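Local coordinates for protein pectate lyase (Paenibacillus sp. 0602, PDB 5GT5) that cleaves the polygalacturonate chains of pectate and pectin by endo-acting beta-elimination, most likely with calcium as cofactor, at residues I117-S122 against E157-V162; L43-G48 against T95-N100; V177-G182 against A259-T264; W151-L156 against C167-A172. The protein carries 1 engineered substitution. One frame throughout, in Å; residues are numbered along the deposited sequence.

From the N terminus, interaction 2 comes first: the turn after helix 36-43 is met by the end of strand 92-97, closing its loop before any other opens. Interactions 1 and 4 then cross, since 151-156 lies between 117-122 and 157-162, and 167-172 follows both. Interaction 3 opens last, at 177-182, and closes the longest loop at 259-264. Strands 92-97, 115-120, 154-157 and 177-180 run parallel, side by side, in one sheet of the beta-helix, and all four contacts use it. Interaction 2 ties its early edge to the helix 36-43 region, interaction 1 joins two of its strands where they turn, interaction 4 reaches across one coil, and interaction 3 spans to strand 262-271.

Interaction 1. Residues I117-S122 against E157-V162; sequences ISVKRS and EESSGV
K120 and E157 sit side by side in parallel strands, their extended side chains pointing the same way, with K120 CE 3.6 Å from E157 OE1. The charged ends, K120 NZ and E157 OE1, stay 4.4 Å apart, beyond a salt bridge. Between the strands E157 N donates to V119 O at 2.8 Å, and R121 N to E157 O. R121 and E158 both turn the chain with positive phi, their side chains running together. E158 CG lies between its own N and carbonyl carbon (chi1 66°), 3.5 Å from R121 CG, and the chain then bends at chi2; E158 OE2 forms a salt bridge with R121 NH1 from well out of the guanidinium plane, by charge alone, while R121 NH2 finds its stronger partner in D97. S159 OG accepts from S122 N at 3.1 Å and donates to E157 O from above the carbonyl plane. An alanine in place of S159 would probably leave S122 N without its acceptor and take from E157 O one of its two donors. S122 OG likewise donates to K120 O and accepts from F99 N. Strand 115-120 lies between strands 92-97 and 154-157, V119 resting on L156, while S160 packs on S256 of the second subunit.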
loop_
_atom_site.group_PDB
_atom_site.type_symbol
_atom_site.label_atom_id
_atom_site.label_comp_id
_atom_site.label_asym_id
_atom_site.label_seq_id
_atom_site.Cartn_x
_atom_site.Cartn_y
_atom_site.Cartn_z
ATOM N N ILE A 117 6.146 -3.191 20.884
ATOM C CA ILE A 117 6.136 -2.237 19.760
ATOM C C ILE A 117 4.813 -2.351 19.021
ATOM O O ILE A 117 4.381 -3.453 18.669
ATOM C CB ILE A 117 7.287 -2.459 18.796
ATOM C CG1 ILE A 117 8.611 -2.158 19.523
ATOM C CG2 ILE A 117 7.129 -1.526 17.528
ATOM C CD1 ILE A 117 9.822 -2.403 18.688
ATOM N N SER A 118 4.158 -1.212 18.813
ATOM C CA SER A 118 2.927 -1.147 18.039
ATOM C C SER A 118 3.198 -0.270 16.832
ATOM O O SER A 118 3.652 0.868 16.976
ATOM C CB SER A 118 1.819 -0.551 18.898
ATOM O OG SER A 118 0.635 -0.293 18.151
ATOM N N VAL A 119 2.993 -0.828 15.646
ATOM C CA VAL A 119 3.109 -0.060 14.409
ATOM C C VAL A 119 1.713 0.252 13.937
ATOM O O VAL A 119 0.913 -0.653 13.679
ATOM C CB VAL A 119 3.875 -0.822 13.330
ATOM C CG1 VAL A 119 3.939 0.003 12.028
ATOM C CG2 VAL A 119 5.296 -1.210 13.819
ATOM N N LYS A 120 1.370 1.533 13.875
ATOM C CA LYS A 120 0.008 1.944 13.490
ATOM C C LYS A 120 0.073 2.930 12.361
ATOM O O LYS A 120 0.930 3.804 12.353
ATOM C CB LYS A 120 -0.720 2.657 14.641
ATOM C CG LYS A 120 -0.995 1.760 15.831
ATOM C CD LYS A 120 -1.738 2.508 16.930
ATOM C CE LYS A 120 -2.085 1.589 18.114
ATOM N NZ LYS A 120 -2.851 2.359 19.142
ATOM N N ARG A 121 -0.847 2.773 11.424
ATOM C CA ARG A 121 -1.053 3.793 10.375
ATOM C C ARG A 121 0.265 4.130 9.667
ATOM O O ARG A 121 0.544 5.295 9.364
ATOM C CB ARG A 121 -1.707 5.043 10.972
ATOM C CG ARG A 121 -3.130 4.835 11.465
ATOM C CD ARG A 121 -3.633 6.049 12.255
ATOM N NE ARG A 121 -2.997 6.214 13.564
ATOM C CZ ARG A 121 -3.484 5.751 14.717
ATOM N NH1 ARG A 121 -4.616 5.050 14.739
ATOM N NH2 ARG A 121 -2.819 5.977 15.848
ATOM N N SER A 122 1.093 3.115 9.422
ATOM C CA SER A 122 2.405 3.321 8.815
ATOM C C SER A 122 2.550 2.505 7.541
ATOM O O SER A 122 1.819 1.528 7.289
ATOM C CB SER A 122 3.487 2.933 9.814
ATOM O OG SER A 122 3.509 3.837 10.925
ATOM N N GLU A 157 -0.956 -2.574 12.911
ATOM C CA GLU A 157 -2.362 -2.173 12.780
ATOM C C GLU A 157 -2.543 -1.160 11.686
ATOM O O GLU A 157 -1.804 -0.165 11.628
ATOM C CB GLU A 157 -2.919 -1.577 14.080
ATOM C CG GLU A 157 -2.999 -2.591 15.225
ATOM C CD GLU A 157 -3.545 -2.007 16.513
ATOM O OE1 GLU A 157 -4.117 -0.910 16.460
ATOM O OE2 GLU A 157 -3.404 -2.650 17.581
ATOM N N GLU A 158 -3.551 -1.395 10.841
ATOM C CA GLU A 158 -3.879 -0.491 9.709
ATOM C C GLU A 158 -2.659 0.054 8.989
ATOM O O GLU A 158 -2.581 1.246 8.661
ATOM C CB GLU A 158 -4.833 0.629 10.124
ATOM C CG GLU A 158 -4.334 1.616 11.091
ATOM C CD GLU A 158 -4.742 1.295 12.497
ATOM O OE1 GLU A 158 -5.718 0.533 12.674
ATOM O OE2 GLU A 158 -4.110 1.840 13.427
ATOM N N SER A 159 -1.722 -0.849 8.717
ATOM C CA SER A 159 -0.446 -0.531 8.070
ATOM C C SER A 159 -0.314 -1.284 6.741
ATOM O O SER A 159 -1.134 -2.167 6.408
ATOM C CB SER A 159 0.712 -0.843 9.022
ATOM O OG SER A 159 0.695 0.079 10.127
ATOM N N SER A 160 0.692 -0.919 5.951
ATOM C CA SER A 160 0.874 -1.460 4.606
ATOM C C SER A 160 2.344 -1.539 4.286
ATOM O O SER A 160 3.003 -0.490 4.243
ATOM C CB SER A 160 0.190 -0.535 3.591
ATOM O OG SER A 160 0.320 -1.018 2.255
ATOM N N GLY A 161 2.854 -2.749 4.042
ATOM C CA GLY A 161 4.261 -2.929 3.708
ATOM C C GLY A 161 5.143 -2.949 4.935
ATOM O O GLY A 161 5.607 -1.915 5.397
ATOM N N VAL A 162 5.334 -4.135 5.495
ATOM C CA VAL A 162 6.151 -4.335 6.676
ATOM C C VAL A 162 7.009 -5.557 6.428
ATOM O O VAL A 162 6.473 -6.630 6.159
ATOM C CB VAL A 162 5.293 -4.561 7.938
ATOM C CG1 VAL A 162 6.212 -4.754 9.154
ATOM C CG2 VAL A 162 4.325 -3.379 8.182
HETATM O O HOH W 1 -1.232 -2.257 18.849
#

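Interaction 2. Residues L43-G48 against T95-N100; sequences LKKNSG and TVDGFN
F99 sets the rim of its ring against the type II turn K44-S47, a water-lined contact between the loop after helix 36-43 and the end of strand 92-97, at one side of the parallel beta-helix. F99 CE1 lies 3.4 Å from L43 O, near the ring plane, F99 CZ is 3.3 Å from K44 O, and S47 OG meets the edge at CE2. S47 OG is itself hydrogen-bonded to A42 O and to V49 N. L43 CD1 touches V96 CG2 at 4.0 Å, the one apolar side-chain pair across the contact. K45, with CG anti to its N (chi1 -178°) and the chain extended beyond, lies alongside D97 and passes D97 O with its CG at 3.5 Å. Its ammonium does not close on the carboxylate; one water bridges K45 NZ and D97 OD2, whose direct salt bridge is to R121. Another donates to L43 O and to T95 O and accepts from D97 N. A third, accepting from N46 N and donating to D97 O, sits 3.2 Å above the centre of the F99 ring. With no direct hydrogen bond between the segments, polar cohesion rests on ordered water, and the K45-D97 attraction is probably softened by it.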
loop_
_atom_site.group_PDB
_atom_site.type_symbol
_atom_site.label_atom_id
_atom_site.label_comp_id
_atom_site.label_asym_id
_atom_site.label_seq_id
_atom_site.Cartn_x
_atom_site.Cartn_y
_atom_site.Cartn_z
ATOM N N LEU A 43 11.547 8.060 17.095
ATOM C CA LEU A 43 10.287 7.433 16.688
ATOM C C LEU A 43 9.050 8.270 16.998
ATOM O O LEU A 43 7.926 7.807 16.823
ATOM C CB LEU A 43 10.162 6.021 17.274
ATOM C CG LEU A 43 11.159 5.032 16.693
ATOM C CD1 LEU A 43 10.904 3.685 17.396
ATOM C CD2 LEU A 43 11.055 4.892 15.154
ATOM N N LYS A 44 9.250 9.507 17.441
ATOM C CA LYS A 44 8.135 10.449 17.671
ATOM C C LYS A 44 7.389 10.666 16.364
ATOM O O LYS A 44 8.025 10.800 15.313
ATOM C CB LYS A 44 8.660 11.797 18.196
ATOM C CG LYS A 44 7.552 12.738 18.670
ATOM C CD LYS A 44 8.158 14.003 19.288
ATOM C CE LYS A 44 7.071 14.967 19.752
ATOM N NZ LYS A 44 6.278 14.403 20.850
ATOM N N LYS A 45 6.062 10.658 16.422
ATOM C CA LYS A 45 5.260 10.876 15.211
ATOM C C LYS A 45 5.727 12.134 14.480
ATOM O O LYS A 45 5.986 13.180 15.091
ATOM C CB LYS A 45 3.771 10.975 15.585
ATOM C CG LYS A 45 2.834 11.144 14.407
ATOM C CD LYS A 45 1.388 11.215 14.922
ATOM C CE LYS A 45 0.421 11.592 13.798
ATOM N NZ LYS A 45 -0.954 11.874 14.322
ATOM N N ASN A 46 5.878 11.995 13.156
ATOM C CA ASN A 46 6.320 13.075 12.282
ATOM C C ASN A 46 7.733 13.546 12.485
ATOM O O ASN A 46 8.092 14.660 12.075
ATOM C CB ASN A 46 5.297 14.220 12.238
ATOM C CG ASN A 46 4.023 13.817 11.556
ATOM O OD1 ASN A 46 4.069 13.104 10.561
ATOM N ND2 ASN A 46 2.889 14.278 12.063
ATOM N N SER A 47 8.565 12.690 13.070
ATOM C CA SER A 47 9.965 13.045 13.236
ATOM C C SER A 47 10.673 13.130 11.884
ATOM O O SER A 47 11.735 13.789 11.774
ATOM C CB SER A 47 10.674 12.004 14.098
ATOM O OG SER A 47 10.873 10.804 13.361
ATOM N N GLY A 48 10.147 12.407 10.895
ATOM C CA GLY A 48 10.766 12.345 9.569
ATOM C C GLY A 48 11.987 11.448 9.463
ATOM O O GLY A 48 12.642 11.359 8.404
ATOM N N THR A 95 4.741 3.178 20.398
ATOM C CA THR A 95 3.863 3.236 19.233
ATOM C C THR A 95 4.490 4.040 18.102
ATOM O O THR A 95 4.647 5.269 18.225
ATOM C CB THR A 95 2.487 3.833 19.581
ATOM O OG1 THR A 95 1.868 3.010 20.574
ATOM C CG2 THR A 95 1.583 3.837 18.358
ATOM N N VAL A 96 4.797 3.345 17.008
ATOM C CA VAL A 96 5.312 3.934 15.785
ATOM C C VAL A 96 4.111 4.266 14.937
ATOM O O VAL A 96 3.444 3.347 14.420
ATOM C CB VAL A 96 6.198 2.895 15.063
ATOM C CG1 VAL A 96 6.700 3.394 13.731
ATOM C CG2 VAL A 96 7.399 2.501 15.956
ATOM N N ASP A 97 3.822 5.565 14.795
ATOM C CA ASP A 97 2.543 6.028 14.253
ATOM C C ASP A 97 2.773 6.970 13.075
ATOM O O ASP A 97 3.522 7.944 13.175
ATOM C CB ASP A 97 1.773 6.780 15.356
ATOM C CG ASP A 97 0.328 7.103 14.986
ATOM O OD1 ASP A 97 -0.107 6.870 13.842
ATOM O OD2 ASP A 97 -0.386 7.611 15.877
ATOM N N GLY A 98 2.191 6.646 11.934
ATOM C CA GLY A 98 2.192 7.594 10.836
ATOM C C GLY A 98 3.485 7.683 10.051
ATOM O O GLY A 98 3.710 8.681 9.360
ATOM N N PHE A 99 4.356 6.680 10.127
ATOM C CA PHE A 99 5.601 6.677 9.377
ATOM C C PHE A 99 5.413 6.179 7.954
ATOM O O PHE A 99 4.570 5.310 7.711
ATOM C CB PHE A 99 6.675 5.860 10.115
ATOM C CG PHE A 99 7.330 6.638 11.219
ATOM C CD1 PHE A 99 6.705 6.742 12.461
ATOM C CD2 PHE A 99 8.518 7.338 11.005
ATOM C CE1 PHE A 99 7.279 7.539 13.492
ATOM C CE2 PHE A 99 9.090 8.128 12.022
ATOM C CZ PHE A 99 8.475 8.198 13.284
ATOM N N ASN A 100 6.128 6.778 7.006
ATOM C CA ASN A 100 6.191 6.262 5.648
ATOM C C ASN A 100 7.623 6.109 5.196
ATOM O O ASN A 100 8.310 7.088 4.876
ATOM C CB ASN A 100 5.474 7.134 4.639
ATOM C CG ASN A 100 5.533 6.529 3.233
ATOM O OD1 ASN A 100 5.483 5.321 3.060
ATOM N ND2 ASN A 100 5.777 7.374 2.246
HETATM O O HOH W 2 5.198 7.399 16.560
HETATM O O HOH W 3 -2.113 9.542 15.942
HETATM O O HOH W 4 5.603 9.661 11.492
HETATM O O HOH W 5 2.450 11.161 9.456
#

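Interaction 3. Residues V177-G182 against A259-T264; sequences VDSKKG and ANLSIT
L261 pushes its CD2 methyl into the bend of 177-182, and this is where the contact is tight. CD2 lies 3.8 Å from S179 O and 3.9 Å from G182 N, so a single methyl is cupped by the backbone as it leaves strand 177-180. G182, at positive phi, brings its carbonyl next to N260, and N260 CB rests 4.0 Å from G182 O. Both segments belong to the right-handed parallel beta-helix of polysaccharide lyase family 1: strand 177-180 leads through this bend into strand 184-194, which pairs in parallel with strand 262-271, so the contact joins one coil to the start of the next across their turn. Further along, the segments diverge and nothing bonds them directly. A water fills in, accepting from S179 OG at 2.7 Å and donating to S262 O at 2.9 Å; S179 OG, anti to its own N (chi1 -171°), is turned to meet it. The other side of strand 177-180 faces away from L261. There D178, a likely calcium ligand judging from a close relative, takes a hydrogen bond on OD1 from L248 N, and the side chain of K180 comes to about 5 Å from that of D152. At the outer end the N260 amide turns to the second subunit, its OD1 hydrogen-bonded to N357 of that chain.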
loop_
_atom_site.group_PDB
_atom_site.type_symbol
_atom_site.label_atom_id
_atom_site.label_comp_id
_atom_site.label_asym_id
_atom_site.label_seq_id
_atom_site.Cartn_x
_atom_site.Cartn_y
_atom_site.Cartn_z
ATOM N N VAL A 177 4.393 -11.772 16.814
ATOM C CA VAL A 177 4.126 -10.708 15.844
ATOM C C VAL A 177 2.697 -10.915 15.371
ATOM O O VAL A 177 2.369 -11.963 14.793
ATOM C CB VAL A 177 5.074 -10.698 14.616
ATOM C CG1 VAL A 177 4.717 -9.530 13.696
ATOM C CG2 VAL A 177 6.554 -10.603 15.055
ATOM N N ASP A 178 1.831 -9.941 15.650
ATOM C CA ASP A 178 0.412 -9.974 15.307
ATOM C C ASP A 178 0.139 -8.924 14.272
ATOM O O ASP A 178 0.792 -7.858 14.238
ATOM C CB ASP A 178 -0.431 -9.697 16.526
ATOM C CG ASP A 178 -0.344 -10.801 17.575
ATOM O OD1 ASP A 178 0.077 -11.930 17.261
ATOM O OD2 ASP A 178 -0.720 -10.530 18.747
ATOM N N SER A 179 -0.827 -9.202 13.413
ATOM C CA SER A 179 -1.152 -8.286 12.328
ATOM C C SER A 179 -2.650 -8.094 12.324
ATOM O O SER A 179 -3.392 -9.087 12.236
ATOM C CB SER A 179 -0.630 -8.849 11.016
ATOM O OG SER A 179 -0.766 -7.879 9.991
ATOM N N LYS A 180 -3.116 -6.852 12.408
ATOM C CA LYS A 180 -4.498 -6.551 12.715
ATOM C C LYS A 180 -5.037 -5.380 11.883
ATOM O O LYS A 180 -4.274 -4.610 11.250
ATOM C CB LYS A 180 -4.612 -6.160 14.207
ATOM C CG LYS A 180 -4.159 -7.196 15.224
ATOM C CD LYS A 180 -4.382 -6.610 16.619
ATOM C CE LYS A 180 -3.963 -7.575 17.714
ATOM N NZ LYS A 180 -4.222 -6.962 19.060
ATOM N N LYS A 181 -6.353 -5.224 11.936
ATOM C CA LYS A 181 -7.023 -4.062 11.371
ATOM C C LYS A 181 -6.622 -3.837 9.914
ATOM O O LYS A 181 -6.245 -2.731 9.508
ATOM C CB LYS A 181 -6.793 -2.846 12.253
ATOM C CG LYS A 181 -7.379 -3.057 13.656
ATOM C CD LYS A 181 -7.200 -1.833 14.530
ATOM C CE LYS A 181 -8.175 -0.721 14.162
ATOM N NZ LYS A 181 -7.959 0.516 14.986
ATOM N N GLY A 182 -6.715 -4.912 9.132
ATOM C CA GLY A 182 -6.556 -4.810 7.697
ATOM C C GLY A 182 -5.131 -4.616 7.219
ATOM O O GLY A 182 -4.926 -4.293 6.055
ATOM N N ALA A 259 -10.381 -9.476 5.359
ATOM C CA ALA A 259 -10.180 -9.953 3.989
ATOM C C ALA A 259 -8.953 -9.318 3.369
ATOM O O ALA A 259 -8.369 -9.878 2.420
ATOM C CB ALA A 259 -11.405 -9.638 3.137
ATOM N N ASN A 260 -8.516 -8.192 3.928
ATOM C CA ASN A 260 -7.363 -7.481 3.383
ATOM C C ASN A 260 -6.016 -7.899 3.939
ATOM O O ASN A 260 -4.965 -7.437 3.455
ATOM C CB ASN A 260 -7.540 -5.978 3.584
ATOM C CG ASN A 260 -8.816 -5.472 2.954
ATOM O OD1 ASN A 260 -9.669 -4.924 3.639
ATOM N ND2 ASN A 260 -8.978 -5.713 1.659
ATOM N N LEU A 261 -6.041 -8.730 4.979
ATOM C CA LEU A 261 -4.789 -9.181 5.576
ATOM C C LEU A 261 -3.985 -10.003 4.605
ATOM O O LEU A 261 -4.538 -10.914 3.969
ATOM C CB LEU A 261 -5.057 -9.986 6.843
ATOM C CG LEU A 261 -5.790 -9.263 7.968
ATOM C CD1 LEU A 261 -6.483 -10.273 8.889
ATOM C CD2 LEU A 261 -4.851 -8.336 8.766
ATOM N N SER A 262 -2.702 -9.694 4.479
ATOM C CA SER A 262 -1.805 -10.551 3.720
ATOM C C SER A 262 -0.467 -10.639 4.433
ATOM O O SER A 262 0.062 -9.638 4.989
ATOM C CB SER A 262 -1.649 -10.105 2.259
ATOM O OG SER A 262 -1.018 -8.822 2.141
ATOM N N ILE A 263 0.053 -11.865 4.467
ATOM C CA ILE A 263 1.320 -12.129 5.129
ATOM C C ILE A 263 2.073 -13.298 4.489
ATOM O O ILE A 263 1.473 -14.306 4.109
ATOM C CB ILE A 263 1.098 -12.359 6.646
ATOM C CG1 ILE A 263 2.433 -12.427 7.369
ATOM C CG2 ILE A 263 0.286 -13.628 6.958
ATOM C CD1 ILE A 263 2.293 -12.265 8.898
ATOM N N THR A 264 3.385 -13.125 4.349
ATOM C CA THR A 264 4.299 -14.177 3.924
ATOM C C THR A 264 5.239 -14.477 5.059
ATOM O O THR A 264 5.848 -13.553 5.629
ATOM C CB THR A 264 5.148 -13.720 2.723
ATOM O OG1 THR A 264 4.278 -13.277 1.678
ATOM C CG2 THR A 264 6.053 -14.837 2.218
HETATM O O HOH W 6 -1.159 -8.970 7.549
#

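Interaction 4. Residues W151-L156 against C167-A172; sequences WDYITL and CVFNKA. Engineered in segment 167-172: V168 (natural residue Gly).
Between Y153 and A172 the backbones run nearly antiparallel, the line from W151 CA to I154 CA standing 154° from that of F169 CA to A172 CA, yet no backbone hydrogen bond joins them. The space between is filled by side chains inside the parallel beta-helix, where the entry to strand 154-157 faces the exit of strand 168-169. Y153 does most of the filling. Chi1 (-76°) sets its CG anti to the carbonyl carbon; from there the ring reaches over to the other segment, and the side chains of Y153 and F169 slide past each other in opposite directions, with Y153 CD2 and F169 CD2 3.9 Å apart. Y153 CE2 meets the A172 methyl CB at 3.7 Å, and N170 O approaches the same CE2 in the ring plane at 3.3 Å. At its end Y153 OH gives K171 O a short but weak hydrogen bond of 2.6 Å. An alanine in place of Y153 would probably open a gap between F169 and A172 and leave K171 O without the hydroxyl. F169 presents its rim: Y153 CB and I154 CD1 both lie in its ring plane, I154 CD1 coming 3.9 Å from F169 CE2 with the two side chains at about a right angle. F169 is also stacked on F132 of strand 131-133. The engineered V168 instead packs against E131, T192 and K194. Next to Y153, D152, probably a calcium ligand, has its CB directed away from 167-172, and its OD1 accepts a hydrogen bond from G175 N.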
loop_
_atom_site.group_PDB
_atom_site.type_symbol
_atom_site.label_atom_id
_atom_site.label_comp_id
_atom_site.label_asym_id
_atom_site.label_seq_id
_atom_site.Cartn_x
_atom_site.Cartn_y
_atom_site.Cartn_z
ATOM N N TRP A 151 0.589 -8.062 26.416
ATOM C CA TRP A 151 1.926 -7.732 25.931
ATOM C C TRP A 151 2.320 -8.581 24.735
ATOM O O TRP A 151 2.354 -9.821 24.851
ATOM C CB TRP A 151 2.974 -7.987 27.019
ATOM C CG TRP A 151 2.848 -7.265 28.339
ATOM C CD1 TRP A 151 2.158 -6.102 28.625
ATOM C CD2 TRP A 151 3.478 -7.674 29.554
ATOM N NE1 TRP A 151 2.340 -5.769 29.960
ATOM C CE2 TRP A 151 3.131 -6.722 30.545
ATOM C CE3 TRP A 151 4.293 -8.756 29.907
ATOM C CZ2 TRP A 151 3.604 -6.810 31.860
ATOM C CZ3 TRP A 151 4.748 -8.852 31.211
ATOM C CH2 TRP A 151 4.380 -7.898 32.178
ATOM N N ASP A 152 2.613 -7.949 23.598
ATOM C CA ASP A 152 3.031 -8.627 22.372
ATOM C C ASP A 152 4.304 -7.963 21.912
ATOM O O ASP A 152 4.452 -6.750 22.095
ATOM C CB ASP A 152 1.961 -8.443 21.282
ATOM C CG ASP A 152 0.556 -8.632 21.816
ATOM O OD1 ASP A 152 0.120 -9.775 21.914
ATOM O OD2 ASP A 152 -0.115 -7.622 22.126
ATOM N N TYR A 153 5.253 -8.676 21.311
ATOM C CA TYR A 153 6.466 -7.984 20.893
ATOM C C TYR A 153 6.204 -6.960 19.787
ATOM O O TYR A 153 6.672 -5.840 19.860
ATOM C CB TYR A 153 7.546 -8.961 20.446
ATOM C CG TYR A 153 8.236 -9.663 21.565
ATOM C CD1 TYR A 153 9.003 -8.933 22.488
ATOM C CD2 TYR A 153 8.198 -11.039 21.675
ATOM C CE1 TYR A 153 9.664 -9.589 23.512
ATOM C CE2 TYR A 153 8.866 -11.701 22.701
ATOM C CZ TYR A 153 9.601 -10.958 23.591
ATOM O OH TYR A 153 10.242 -11.624 24.621
ATOM N N ILE A 154 5.496 -7.365 18.742
ATOM C CA ILE A 154 5.188 -6.437 17.636
ATOM C C ILE A 154 3.742 -6.648 17.238
ATOM O O ILE A 154 3.308 -7.797 17.024
ATOM C CB ILE A 154 6.082 -6.671 16.408
ATOM C CG1 ILE A 154 7.551 -6.469 16.779
ATOM C CG2 ILE A 154 5.686 -5.723 15.268
ATOM C CD1 ILE A 154 8.527 -6.786 15.625
ATOM N N THR A 155 2.989 -5.552 17.147
ATOM C CA THR A 155 1.610 -5.551 16.629
ATOM C C THR A 155 1.592 -4.588 15.484
ATOM O O THR A 155 2.094 -3.448 15.593
ATOM C CB THR A 155 0.598 -5.129 17.683
ATOM O OG1 THR A 155 0.702 -6.027 18.807
ATOM C CG2 THR A 155 -0.806 -5.246 17.172
ATOM N N LEU A 156 1.025 -5.025 14.373
ATOM C CA LEU A 156 0.874 -4.172 13.205
ATOM C C LEU A 156 -0.610 -3.856 13.042
ATOM O O LEU A 156 -1.445 -4.760 13.005
ATOM C CB LEU A 156 1.392 -4.882 11.966
ATOM C CG LEU A 156 2.763 -5.555 12.116
ATOM C CD1 LEU A 156 3.085 -6.309 10.838
ATOM C CD2 LEU A 156 3.834 -4.520 12.410
ATOM N N CYS A 167 15.224 -11.365 12.701
ATOM C CA CYS A 167 14.954 -11.065 14.098
ATOM C C CYS A 167 14.796 -12.342 14.895
ATOM O O CYS A 167 14.591 -13.421 14.329
ATOM C CB CYS A 167 13.690 -10.203 14.245
ATOM S SG CYS A 167 13.898 -8.510 13.608
ATOM N N VAL A 168 14.928 -12.212 16.209
ATOM C CA VAL A 168 14.745 -13.316 17.151
ATOM C C VAL A 168 13.756 -12.907 18.226
ATOM O O VAL A 168 13.850 -11.793 18.755
ATOM C CB VAL A 168 16.069 -13.687 17.784
ATOM C CG1 VAL A 168 15.893 -14.757 18.890
ATOM C CG2 VAL A 168 16.889 -14.227 16.733
ATOM N N PHE A 169 12.811 -13.804 18.527
ATOM C CA PHE A 169 11.772 -13.548 19.520
ATOM C C PHE A 169 11.797 -14.663 20.541
ATOM O O PHE A 169 11.868 -15.835 20.176
ATOM C CB PHE A 169 10.401 -13.483 18.843
ATOM C CG PHE A 169 10.291 -12.417 17.792
ATOM C CD1 PHE A 169 10.750 -12.642 16.496
ATOM C CD2 PHE A 169 9.762 -11.178 18.116
ATOM C CE1 PHE A 169 10.632 -11.669 15.525
ATOM C CE2 PHE A 169 9.649 -10.183 17.150
ATOM C CZ PHE A 169 10.084 -10.423 15.855
ATOM N N ASN A 170 11.736 -14.273 21.814
ATOM C CA ASN A 170 11.709 -15.209 22.934
ATOM C C ASN A 170 10.283 -15.299 23.481
ATOM O O ASN A 170 9.343 -14.986 22.758
ATOM C CB ASN A 170 12.712 -14.743 23.994
ATOM C CG ASN A 170 14.147 -14.841 23.520
ATOM O OD1 ASN A 170 14.790 -15.897 23.674
ATOM N ND2 ASN A 170 14.673 -13.750 22.951
ATOM N N LYS A 171 10.093 -15.646 24.744
ATOM C CA LYS A 171 8.738 -15.786 25.274
ATOM C C LYS A 171 8.038 -14.437 25.349
ATOM O O LYS A 171 8.644 -13.409 25.687
ATOM C CB LYS A 171 8.788 -16.379 26.689
ATOM C CG LYS A 171 9.151 -17.851 26.761
ATOM C CD LYS A 171 7.931 -18.702 26.843
ATOM C CE LYS A 171 7.230 -18.588 28.228
ATOM N NZ LYS A 171 5.944 -19.325 28.017
ATOM N N ALA A 172 6.746 -14.438 25.051
ATOM C CA ALA A 172 5.908 -13.276 25.285
ATOM C C ALA A 172 4.645 -13.706 26.004
ATOM O O ALA A 172 4.135 -14.808 25.794
ATOM C CB ALA A 172 5.536 -12.577 23.953
#